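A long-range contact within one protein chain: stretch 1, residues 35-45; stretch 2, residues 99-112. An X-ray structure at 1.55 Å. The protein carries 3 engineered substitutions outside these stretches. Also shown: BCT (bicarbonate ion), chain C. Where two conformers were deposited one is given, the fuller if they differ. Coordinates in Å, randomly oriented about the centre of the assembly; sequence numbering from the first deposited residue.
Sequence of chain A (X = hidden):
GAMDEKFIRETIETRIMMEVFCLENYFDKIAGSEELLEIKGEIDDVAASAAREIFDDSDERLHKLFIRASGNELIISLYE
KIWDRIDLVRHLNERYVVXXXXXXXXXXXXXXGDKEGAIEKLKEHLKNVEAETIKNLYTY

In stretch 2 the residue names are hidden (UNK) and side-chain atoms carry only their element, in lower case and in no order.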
# COMPACT_ATOMS: atom_id res chain seq x y z
N GLU A 35 -15.42 5.39 -16.63
CA GLU A 35 -15.71 4.08 -16.05
C GLU A 35 -16.47 4.26 -14.74
O GLU A 35 -17.42 3.52 -14.48
CB GLU A 35 -14.41 3.29 -15.81
CG GLU A 35 -14.50 2.02 -14.90
CD GLU A 35 -15.03 0.82 -15.63
OE1 GLU A 35 -15.61 1.05 -16.70
OE2 GLU A 35 -14.87 -0.34 -15.16
N LEU A 36 -16.10 5.24 -13.94
CA LEU A 36 -16.75 5.44 -12.65
C LEU A 36 -18.23 5.70 -12.86
O LEU A 36 -19.07 5.16 -12.14
CB LEU A 36 -16.12 6.62 -11.92
CG LEU A 36 -16.63 6.89 -10.52
CD1 LEU A 36 -16.30 5.76 -9.59
CD2 LEU A 36 -16.18 8.26 -9.93
N LEU A 37 -18.56 6.52 -13.83
CA LEU A 37 -19.94 6.81 -14.13
C LEU A 37 -20.72 5.63 -14.73
O LEU A 37 -21.92 5.46 -14.44
CB LEU A 37 -20.01 8.01 -15.06
CG LEU A 37 -19.43 9.31 -14.51
CD1 LEU A 37 -19.61 10.39 -15.54
CD2 LEU A 37 -20.17 9.72 -13.23
N GLU A 38 -20.07 4.83 -15.55
CA GLU A 38 -20.71 3.63 -16.08
C GLU A 38 -21.05 2.66 -14.91
O GLU A 38 -22.12 2.04 -14.91
CB GLU A 38 -19.78 2.88 -17.02
CG GLU A 38 -19.59 3.51 -18.35
CD GLU A 38 -18.73 2.66 -19.26
OE1 GLU A 38 -18.67 1.42 -19.06
OE2 GLU A 38 -18.11 3.24 -20.19
N ILE A 39 -20.17 2.58 -13.94
CA ILE A 39 -20.40 1.72 -12.76
C ILE A 39 -21.54 2.29 -11.96
O ILE A 39 -22.45 1.58 -11.59
CB ILE A 39 -19.17 1.60 -11.89
CG1 ILE A 39 -18.04 0.85 -12.64
CG2 ILE A 39 -19.49 0.93 -10.58
CD1 ILE A 39 -16.68 0.98 -11.97
N LYS A 40 -21.53 3.60 -11.73
CA LYS A 40 -22.62 4.27 -11.02
C LYS A 40 -23.96 3.97 -11.70
O LYS A 40 -24.94 3.73 -11.03
CB LYS A 40 -22.41 5.79 -11.01
CG LYS A 40 -23.40 6.67 -10.29
CD LYS A 40 -23.11 8.14 -10.69
CE LYS A 40 -23.78 9.16 -9.77
NZ LYS A 40 -25.20 9.37 -10.04
N GLY A 41 -23.99 4.00 -13.04
CA GLY A 41 -25.18 3.77 -13.80
C GLY A 41 -25.73 2.38 -13.59
O GLY A 41 -26.95 2.17 -13.51
N GLU A 42 -24.81 1.44 -13.55
CA GLU A 42 -25.15 0.02 -13.30
C GLU A 42 -25.85 -0.13 -11.94
O GLU A 42 -26.87 -0.80 -11.80
CB GLU A 42 -23.87 -0.79 -13.28
CG GLU A 42 -24.01 -2.27 -13.34
CD GLU A 42 -22.75 -2.88 -13.90
OE1 GLU A 42 -21.78 -3.00 -13.13
OE2 GLU A 42 -22.72 -3.18 -15.11
N ILE A 43 -25.26 0.50 -10.93
CA ILE A 43 -25.77 0.41 -9.57
C ILE A 43 -27.10 1.08 -9.45
O ILE A 43 -28.00 0.56 -8.78
CB ILE A 43 -24.73 1.02 -8.59
CG1 ILE A 43 -23.52 0.10 -8.46
CG2 ILE A 43 -25.38 1.26 -7.22
CD1 ILE A 43 -22.37 0.69 -7.66
N ASP A 44 -27.29 2.18 -10.15
CA ASP A 44 -28.52 2.94 -10.08
C ASP A 44 -29.63 2.31 -10.95
O ASP A 44 -30.78 2.60 -10.73
CB ASP A 44 -28.31 4.38 -10.51
CG ASP A 44 -27.52 5.20 -9.53
OD1 ASP A 44 -27.32 4.80 -8.40
OD2 ASP A 44 -27.14 6.27 -9.90
N ASP A 45 -29.28 1.49 -11.90
CA ASP A 45 -30.27 0.89 -12.74
C ASP A 45 -30.54 -0.10 -11.64
O ASP A 45 -29.91 -1.11 -11.55
CB ASP A 45 -29.61 0.32 -13.98
CG ASP A 45 -30.58 0.01 -15.10
OD1 ASP A 45 -31.51 0.77 -15.39
OD2 ASP A 45 -30.35 -1.02 -15.72
N UNK A 99 -23.53 -3.93 0.45
CA UNK A 99 -22.30 -3.50 -0.24
C UNK A 99 -22.65 -2.61 -1.43
O UNK A 99 -21.91 -1.61 -1.72
c UNK A 99 -21.47 -4.71 -0.66
o UNK A 99 -20.86 -5.24 0.50
N UNK A 100 -23.75 -2.88 -2.08
CA UNK A 100 -24.13 -2.07 -3.20
C UNK A 100 -24.47 -0.66 -2.74
O UNK A 100 -24.14 0.33 -3.39
c UNK A 100 -25.71 -1.91 -5.07
o UNK A 100 -25.01 -1.82 -6.07
n UNK A 100 -26.87 -1.28 -4.93
c UNK A 100 -25.27 -2.71 -3.93
N UNK A 101 -25.14 -0.55 -1.60
CA UNK A 101 -25.48 0.74 -1.05
C UNK A 101 -24.21 1.52 -0.67
O UNK A 101 -24.11 2.71 -0.94
n UNK A 101 -28.72 -0.71 3.34
c UNK A 101 -26.37 0.54 0.15
c UNK A 101 -27.82 1.48 1.85
c UNK A 101 -29.51 -0.21 2.41
n UNK A 101 -30.71 -0.73 2.21
c UNK A 101 -27.11 1.76 0.55
n UNK A 101 -29.10 0.83 1.69
N UNK A 102 -23.26 0.85 -0.05
CA UNK A 102 -21.98 1.49 0.33
C UNK A 102 -21.24 1.98 -0.91
O UNK A 102 -20.69 3.08 -0.90
c UNK A 102 -21.68 0.26 2.56
o UNK A 102 -20.25 -1.70 2.61
o UNK A 102 -21.32 -1.06 4.49
c UNK A 102 -21.11 0.53 1.15
c UNK A 102 -21.00 -0.94 3.27
N UNK A 103 -21.26 1.17 -1.96
CA UNK A 103 -20.61 1.56 -3.22
C UNK A 103 -21.29 2.74 -3.87
O UNK A 103 -20.63 3.68 -4.36
c UNK A 103 -18.69 -2.60 -3.80
n UNK A 103 -19.72 -1.92 -4.27
c UNK A 103 -20.60 0.43 -4.21
c UNK A 103 -19.60 -0.60 -3.88
c UNK A 103 -18.46 -0.52 -3.16
n UNK A 103 -17.89 -1.77 -3.16
N UNK A 104 -22.61 2.72 -3.90
CA UNK A 104 -23.32 3.85 -4.45
C UNK A 104 -22.92 5.14 -3.77
O UNK A 104 -22.69 6.16 -4.45
c UNK A 104 -27.84 5.96 -5.14
c UNK A 104 -27.17 4.64 -4.69
c UNK A 104 -24.84 3.64 -4.29
c UNK A 104 -25.66 4.76 -4.89
n UNK A 104 -29.29 5.99 -4.93
N UNK A 105 -22.88 5.15 -2.44
CA UNK A 105 -22.55 6.32 -1.67
C UNK A 105 -21.08 6.71 -1.78
O UNK A 105 -20.78 7.92 -1.88
o UNK A 105 -26.38 6.22 1.23
o UNK A 105 -24.57 5.23 2.02
c UNK A 105 -23.03 6.13 -0.22
c UNK A 105 -25.20 5.83 1.12
c UNK A 105 -24.58 6.12 -0.21
N UNK A 106 -20.22 5.72 -1.84
CA UNK A 106 -18.79 6.00 -2.09
C UNK A 106 -18.64 6.74 -3.42
O UNK A 106 -17.92 7.74 -3.53
c UNK A 106 -15.74 5.64 -1.75
c UNK A 106 -16.00 3.33 -2.50
c UNK A 106 -18.02 4.68 -2.11
c UNK A 106 -16.56 4.71 -2.57
N UNK A 107 -19.25 6.20 -4.46
CA UNK A 107 -19.14 6.84 -5.76
C UNK A 107 -19.66 8.27 -5.70
O UNK A 107 -19.05 9.19 -6.25
c UNK A 107 -19.90 3.73 -7.83
c UNK A 107 -19.13 4.71 -7.00
c UNK A 107 -19.84 6.04 -6.80
c UNK A 107 -19.87 6.81 -8.11
N UNK A 108 -20.77 8.52 -5.01
CA UNK A 108 -21.33 9.88 -5.01
C UNK A 108 -20.40 10.82 -4.26
O UNK A 108 -20.24 11.96 -4.66
o UNK A 108 -23.70 11.44 -6.56
c UNK A 108 -22.73 9.89 -4.44
c UNK A 108 -23.49 12.07 -5.50
c UNK A 108 -23.35 11.27 -4.25
o UNK A 108 -23.37 13.32 -5.39
N UNK A 109 -19.73 10.33 -3.21
CA UNK A 109 -18.74 11.17 -2.49
C UNK A 109 -17.62 11.54 -3.43
O UNK A 109 -17.12 12.67 -3.43
c UNK A 109 -18.70 9.74 1.14
c UNK A 109 -19.27 10.32 -0.13
n UNK A 109 -18.33 8.95 3.85
c UNK A 109 -18.20 10.47 -1.24
c UNK A 109 -19.56 9.06 3.37
n UNK A 109 -19.76 9.42 2.12
n UNK A 109 -20.58 8.76 4.14
N UNK A 110 -17.15 10.58 -4.20
CA UNK A 110 -16.09 10.83 -5.17
C UNK A 110 -16.54 11.88 -6.21
O UNK A 110 -15.82 12.90 -6.45
c UNK A 110 -14.77 7.15 -5.48
c UNK A 110 -14.63 9.87 -6.99
c UNK A 110 -15.61 9.53 -5.88
c UNK A 110 -15.00 8.54 -4.87
N UNK A 111 -17.64 11.64 -6.86
CA UNK A 111 -18.17 12.56 -7.85
C UNK A 111 -18.40 13.95 -7.34
O UNK A 111 -18.21 14.89 -8.03
c UNK A 111 -19.53 12.11 -8.31
c UNK A 111 -20.79 10.38 -9.51
c UNK A 111 -20.20 13.16 -9.10
c UNK A 111 -19.43 10.85 -9.11
N UNK A 112 -18.85 14.08 -6.12
CA UNK A 112 -19.15 15.38 -5.57
C UNK A 112 -17.90 16.12 -5.01
O UNK A 112 -17.99 17.26 -4.54
c UNK A 112 -20.24 15.26 -4.52
o UNK A 112 -19.73 14.63 -3.40
C BCT C . -11.79 6.46 -18.39
O1 BCT C . -12.19 7.68 -18.50
O2 BCT C . -10.46 6.34 -18.07
O3 BCT C . -12.56 5.51 -17.73

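Position 99 has one carbon and one oxygen, too far from stretch 1 to touch it: a serine, Ser99, buried and hydrogen-bonded elsewhere in the structure. Position 100 has two carbons, the second carrying an oxygen and a nitrogen, which makes it Asn100; its OD1 lies 3.3 Å from Ile43 CG2, so a short amide packs against an aliphatic methyl. Position 101 shows three carbons, a nitrogen, then a carbon bearing two more nitrogens. It is Arg101, its CA-to-CB bond pointing away from stretch 1, as suits a charged, exposed chain. Position 102, three carbons with two oxygens on the last, is Glu102; though buried, both its oxygens find hydrogen bonds elsewhere in the structure.

Position 103 carries one carbon and a five-membered ring of three carbons and two nitrogens: His103. Its CB is 3.9 Å from Ile43 CD1, while the ring leads away and NE2 is hydrogen-bonded elsewhere in the structure. At position 104 four carbons run in a row to a nitrogen, giving Lys104. The aliphatic part suits the margin of an apolar contact, with CB 3.8 Å from Ile43 CG2, and NZ lies 4.2 Å from Asp44 OD1, too far for a salt bridge.

Position 105, three carbons ending in two oxygens, is Glu105, exposed and out of reach. Position 106 has four carbons forked at the second: Leu106, buried but not against stretch 1. Position 107 has four carbons forked at the first, with one arm two carbons long, and is Ile107. This compact branched chain fills a hole among Leu36, Ile39, Lys40 and Ile43; its CD1 is 3.9 Å from both Ile39 CG2 and Ile43 CD1.

Position 108, again three carbons and two oxygens, is Glu108, whose OE1 is 4.3 Å from Lys40 NZ, a loose pairing of charges. Position 109 has three carbons, a nitrogen, then a carbon carrying two more nitrogens, all out of reach of stretch 1; it is Arg109. Positions 110 and 111 both have four carbons forked at the first: Ile110 and Ile111. Ile110 CG2 meets Leu36 CD2 at 3.7 Å, and Ile111 CD1 lies 3.8 Å from Leu37 CD2 and 3.2 Å from Lys40 CE. Position 112, one carbon and one oxygen, is Ser112, exposed and beyond contact.

The helices cross at 140°, their axes 10.1 Å apart at closest approach. No hydrogen bond joins them. Ile43 sits among Asn100, His103, Lys104 and Ile107, while Ile107 enters the reciprocal hole; apolar packing holds the pair, with charged chains at its margins.

Stretch 2, residues 99-112: SNREHKELIERIIS
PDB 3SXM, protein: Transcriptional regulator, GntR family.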